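Local coordinates for protein pseudoalteromonas arctica PAMC 21717 (PDB 5YL7) that probably hydrolyses peptide bonds in proteins at low temperature, as a cold-active, calcium-binding serine protease of the subtilase family, at residues G101-G106 and E256-T261; W149-S154 and R190-V195. All blocks are in the same frame, centred on the assembly; numbering follows the deposited sequence.

Contact 1: residues G101-G106 and E256-T261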
loop_
_atom_site.group_PDB
_atom_site.type_symbol
_atom_site.label_atom_id
_atom_site.label_comp_id
_atom_site.label_asym_id
_atom_site.label_seq_id
_atom_site.Cartn_x
_atom_site.Cartn_y
_atom_site.Cartn_z
ATOM N N GLY A 101 -3.985 1.427 7.592
ATOM C CA GLY A 101 -3.374 0.189 7.269
ATOM C C GLY A 101 -4.340 -0.977 6.978
ATOM O O GLY A 101 -4.000 -1.882 6.225
ATOM N N THR A 102 -5.543 -0.896 7.524
ATOM C CA THR A 102 -6.572 -1.912 7.247
ATOM C C THR A 102 -7.109 -1.748 5.838
ATOM O O THR A 102 -7.285 -2.707 5.122
ATOM C CB THR A 102 -7.690 -1.741 8.242
ATOM O OG1 THR A 102 -7.203 -2.015 9.599
ATOM C CG2 THR A 102 -8.856 -2.729 7.974
ATOM N N HIS A 103 -7.247 -0.486 5.406
ATOM C CA HIS A 103 -7.690 -0.171 4.057
ATOM C C HIS A 103 -6.672 -0.621 3.039
ATOM O O HIS A 103 -6.926 -1.354 2.071
ATOM C CB HIS A 103 -8.065 1.297 3.990
ATOM C CG HIS A 103 -8.855 1.710 2.800
ATOM N ND1 HIS A 103 -8.301 1.876 1.564
ATOM C CD2 HIS A 103 -10.183 1.926 2.689
ATOM C CE1 HIS A 103 -9.294 2.180 0.717
ATOM N NE2 HIS A 103 -10.436 2.246 1.387
ATOM N N VAL A 104 -5.418 -0.215 3.262
ATOM C CA VAL A 104 -4.305 -0.582 2.363
ATOM C C VAL A 104 -4.119 -2.074 2.319
ATOM O O VAL A 104 -3.967 -2.642 1.211
ATOM C CB VAL A 104 -3.011 0.160 2.846
ATOM C CG1 VAL A 104 -1.792 -0.349 2.121
ATOM C CG2 VAL A 104 -3.144 1.638 2.627
ATOM N N ALA A 105 -4.098 -2.743 3.459
ATOM C CA ALA A 105 -3.932 -4.190 3.418
ATOM C C ALA A 105 -5.042 -4.899 2.624
ATOM O O ALA A 105 -4.763 -5.912 1.989
ATOM C CB ALA A 105 -3.805 -4.772 4.822
ATOM N N GLY A 106 -6.279 -4.393 2.769
ATOM C CA GLY A 106 -7.364 -4.982 1.986
ATOM C C GLY A 106 -7.238 -4.818 0.492
ATOM O O GLY A 106 -7.606 -5.721 -0.269
ATOM N N GLU A 256 -16.624 7.474 -5.678
ATOM C CA GLU A 256 -15.538 7.695 -6.653
ATOM C C GLU A 256 -14.164 7.285 -6.084
ATOM O O GLU A 256 -13.168 7.181 -6.824
ATOM C CB GLU A 256 -15.458 9.158 -7.092
ATOM C CG GLU A 256 -16.666 9.644 -7.904
ATOM C CD GLU A 256 -16.770 8.961 -9.182
ATOM O OE1 GLU A 256 -15.954 9.307 -10.104
ATOM O OE2 GLU A 256 -17.464 7.984 -9.372
ATOM N N GLY A 257 -14.057 7.048 -4.766
ATOM C CA GLY A 257 -12.809 6.572 -4.149
ATOM C C GLY A 257 -12.546 5.106 -4.371
ATOM O O GLY A 257 -13.267 4.406 -5.079
ATOM N N VAL A 258 -11.555 4.660 -3.627
ATOM C CA VAL A 258 -11.110 3.255 -3.642
ATOM C C VAL A 258 -11.727 2.541 -2.440
ATOM O O VAL A 258 -11.575 3.002 -1.300
ATOM C CB VAL A 258 -9.573 3.154 -3.657
ATOM C CG1 VAL A 258 -9.124 1.758 -3.339
ATOM C CG2 VAL A 258 -9.006 3.674 -4.928
ATOM N N LEU A 259 -12.499 1.498 -2.724
ATOM C CA LEU A 259 -13.225 0.775 -1.662
ATOM C C LEU A 259 -12.377 -0.392 -1.134
ATOM O O LEU A 259 -11.751 -1.134 -1.880
ATOM C CB LEU A 259 -14.481 0.161 -2.248
ATOM C CG LEU A 259 -15.432 -0.545 -1.298
ATOM C CD1 LEU A 259 -16.016 0.359 -0.257
ATOM C CD2 LEU A 259 -16.577 -1.227 -2.016
ATOM N N SER A 260 -12.310 -0.439 0.214
ATOM C CA SER A 260 -11.559 -1.505 0.864
ATOM C C SER A 260 -12.146 -1.778 2.231
ATOM O O SER A 260 -13.087 -1.157 2.697
ATOM C CB SER A 260 -10.086 -1.193 0.874
ATOM O OG SER A 260 -9.337 -2.332 1.171
ATOM N N THR A 261 -11.501 -2.758 2.904
ATOM C CA THR A 261 -11.755 -3.051 4.330
ATOM C C THR A 261 -11.499 -1.904 5.185
ATOM O O THR A 261 -10.495 -1.144 4.974
ATOM C CB THR A 261 -10.925 -4.272 4.748
ATOM O OG1 THR A 261 -9.571 -4.146 4.238
ATOM C CG2 THR A 261 -11.472 -5.554 4.139
HETATM O O HOH W 1 -10.160 -4.133 -0.979
#

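Contact 2: residues W149-S154 and R190-V195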
loop_
_atom_site.group_PDB
_atom_site.type_symbol
_atom_site.label_atom_id
_atom_site.label_comp_id
_atom_site.label_asym_id
_atom_site.label_seq_id
_atom_site.Cartn_x
_atom_site.Cartn_y
_atom_site.Cartn_z
ATOM N N TRP A 149 13.377 -5.171 8.595
ATOM C CA TRP A 149 12.798 -6.418 9.146
ATOM C C TRP A 149 11.868 -7.106 8.152
ATOM O O TRP A 149 11.796 -8.319 8.046
ATOM C CB TRP A 149 12.100 -6.080 10.488
ATOM C CG TRP A 149 11.539 -7.278 11.200
ATOM C CD1 TRP A 149 12.238 -8.140 12.053
ATOM C CD2 TRP A 149 10.213 -7.802 11.120
ATOM N NE1 TRP A 149 11.370 -9.089 12.491
ATOM C CE2 TRP A 149 10.146 -8.963 11.927
ATOM C CE3 TRP A 149 9.071 -7.431 10.422
ATOM C CZ2 TRP A 149 8.984 -9.677 12.096
ATOM C CZ3 TRP A 149 7.945 -8.209 10.577
ATOM C CH2 TRP A 149 7.917 -9.323 11.397
ATOM N N ALA A 150 11.042 -6.295 7.466
ATOM C CA ALA A 150 10.065 -6.812 6.536
ATOM C C ALA A 150 10.728 -7.647 5.472
ATOM O O ALA A 150 10.169 -8.642 4.991
ATOM C CB ALA A 150 9.345 -5.711 5.843
ATOM N N SER A 151 11.957 -7.247 5.072
ATOM C CA SER A 151 12.717 -7.949 4.052
ATOM C C SER A 151 13.431 -9.202 4.554
ATOM O O SER A 151 14.080 -9.873 3.705
ATOM C CB SER A 151 13.697 -7.011 3.405
ATOM O OG SER A 151 14.871 -6.794 4.167
ATOM N N GLY A 152 13.429 -9.426 5.853
ATOM C CA GLY A 152 14.171 -10.555 6.436
ATOM C C GLY A 152 15.481 -10.120 6.926
ATOM O O GLY A 152 16.354 -11.009 7.271
ATOM N N GLY A 153 15.788 -8.859 7.030
ATOM C CA GLY A 153 16.993 -8.421 7.664
ATOM C C GLY A 153 16.862 -8.342 9.147
ATOM O O GLY A 153 15.789 -8.369 9.723
ATOM N N SER A 154 17.967 -8.141 9.818
ATOM C CA SER A 154 18.030 -8.157 11.271
ATOM C C SER A 154 18.002 -6.766 11.860
ATOM O O SER A 154 18.702 -5.867 11.336
ATOM C CB SER A 154 19.291 -8.947 11.719
ATOM O OG SER A 154 19.188 -10.279 11.289
ATOM N N ARG A 190 16.187 -4.358 -0.892
ATOM C CA ARG A 190 16.444 -4.768 -2.298
ATOM C C ARG A 190 17.469 -5.877 -2.414
ATOM O O ARG A 190 17.298 -6.830 -3.147
ATOM C CB ARG A 190 16.943 -3.567 -3.102
ATOM C CG ARG A 190 15.896 -2.475 -3.290
ATOM C CD ARG A 190 16.534 -1.228 -3.825
ATOM N NE ARG A 190 17.401 -1.421 -4.975
ATOM C CZ ARG A 190 16.989 -1.730 -6.178
ATOM N NH1 ARG A 190 15.727 -1.689 -6.493
ATOM N NH2 ARG A 190 17.809 -2.142 -7.127
ATOM N N SER A 191 18.486 -5.824 -1.535
ATOM C CA SER A 191 19.609 -6.865 -1.570
ATOM C C SER A 191 19.060 -8.186 -1.088
ATOM O O SER A 191 19.572 -9.260 -1.453
ATOM C CB SER A 191 20.694 -6.395 -0.654
ATOM O OG SER A 191 20.410 -6.552 0.729
ATOM N N ASN A 192 18.008 -8.159 -0.255
ATOM C CA ASN A 192 17.331 -9.376 0.206
ATOM C C ASN A 192 16.291 -9.845 -0.766
ATOM O O ASN A 192 15.594 -10.844 -0.493
ATOM C CB ASN A 192 16.745 -9.116 1.583
ATOM C CG ASN A 192 17.756 -9.022 2.662
ATOM O OD1 ASN A 192 18.884 -9.635 2.488
ATOM N ND2 ASN A 192 17.474 -8.382 3.756
ATOM N N GLY A 193 16.088 -9.193 -1.925
ATOM C CA GLY A 193 15.202 -9.664 -2.953
ATOM C C GLY A 193 13.831 -8.980 -2.904
ATOM O O GLY A 193 12.911 -9.440 -3.626
ATOM N N THR A 194 13.635 -8.005 -2.041
ATOM C CA THR A 194 12.279 -7.398 -1.822
ATOM C C THR A 194 12.159 -6.158 -2.686
ATOM O O THR A 194 13.011 -5.224 -2.621
ATOM C CB THR A 194 12.149 -6.985 -0.390
ATOM O OG1 THR A 194 12.406 -8.138 0.463
ATOM C CG2 THR A 194 10.792 -6.417 -0.078
ATOM N N VAL A 195 11.112 -6.075 -3.521
ATOM C CA VAL A 195 10.755 -4.859 -4.254
ATOM C C VAL A 195 9.995 -3.911 -3.349
ATOM O O VAL A 195 9.182 -4.346 -2.523
ATOM C CB VAL A 195 10.016 -5.199 -5.561
ATOM C CG1 VAL A 195 8.638 -5.769 -5.315
ATOM C CG2 VAL A 195 9.921 -4.006 -6.514
#

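Contact 1: residues G101-G106 and E256-T261
Ser-260 lies against His-103 in two ways: its CB sits over the centre of the imidazole face, 3.4 Å from the ring centroid in a CH-pi contact, and its OG donates to a lone pair of His-103 O at 2.8 Å. His-103 CG lies anti to its backbone N (chi1 -165°), which carries the ring across to the strand and brings His-103 NE2 to Val-258 O, 3.0 Å away but weakly bonded, with an N-H...O angle of 121°; NE2 has its stronger partner in Gly-275 O. Thr-261 OG1 donates to Thr-102 O at 2.8 Å from above the carbonyl plane, while Gly-106 N reaches the same oxygen from the opposite face. A side chain at Gly-106 would clash with Thr-261 OG1 and Ser-260 OG, so the close approach depends on glycine here. Strand 258-261 crosses helix 101-106 at 103°, axes 6.1 Å apart. Helix 100-109 begins with His-100, probably the histidine of the subtilase Ser-His-Asp triad, and the strand packs against it. Strand 272-277 pairs antiparallel with strand 258-263, Met-282 of helix 280-297 touches both His-103 and Val-258, and Val-104 points away from the strand and packs on Val-39 of the central parallel sheet.

Contact 2: residues W149-S154 and R190-V195
Two helix C-termini, each closed by a Schellman motif, meet where Ser-151 faces Asn-192 and Thr-194 just beyond helices 140-150 and 180-191. The hydrogen bond across the contact runs from Asn-192 ND2 to Ser-151 OG, 3.1 Å long and nearly straight at 174°, and the hydroxyl lies in the amide plane, so the N-H points squarely at it. Asn-192 holds CG beside its own backbone N (chi1 -72°), which sends the carboxamide across to the serine; its CB also rests 3.5 Å from Ser-151 O. Ser-151 OG stands between its backbone N and carbonyl carbon (chi1 79°), where it can bond back to Ile-148 O in the last helical turn while accepting from the asparagine. The hydroxyl therefore links the end of its own helix to the neighbouring one. Deeper in, Thr-194 OG1 packs 3.4 Å from Ser-151 CB, its polar partner being Ala-165 O. An alanine in place of Ser-151 would probably leave the Asn-192 amide without this acceptor and Ile-148 O without the hydroxyl, setting the carboxamide freer to turn. Gly-152 and Gly-193 make the two reversals with positive phi, where a side chain would jam against the preceding carbonyl O. Gly-152 N bonds to Trp-149 O and Gly-193 N to Arg-190 O, each at 2.9 Å. The buried serine and threonine lie beneath the exposed asparagine, and Thr-194 also touches Ile-168 of strand 167-170. Beyond Thr-194 the chain enters strand 195-199 of the parallel sheet, the step from helix to strand expected of the alpha/beta fold of subtilases, here made through a glycine-based Schellman turn.

From the N terminus, the chain passes strand 36-41 and enters helix 100-109, where contact 1 opens at 101-106. It then runs through strand 126-131 and helix 140-150 to open contact 2 at 149-154. Strand 167-170 and helix 180-191 follow, and 190-195 closes this shorter loop. Strands 195-199, 219-224 and 242-245 extend the sheet before 256-261 returns to helix 100-109 and closes the longer loop, within which contact 2 lies wholly. The contacts sit on opposite sides of the chain's centre, their centres about 25 Å apart. Contact 1 ties a helix to the antiparallel pair 258-263 and 272-277; contact 2 joins two helix ends beside the parallel sheet.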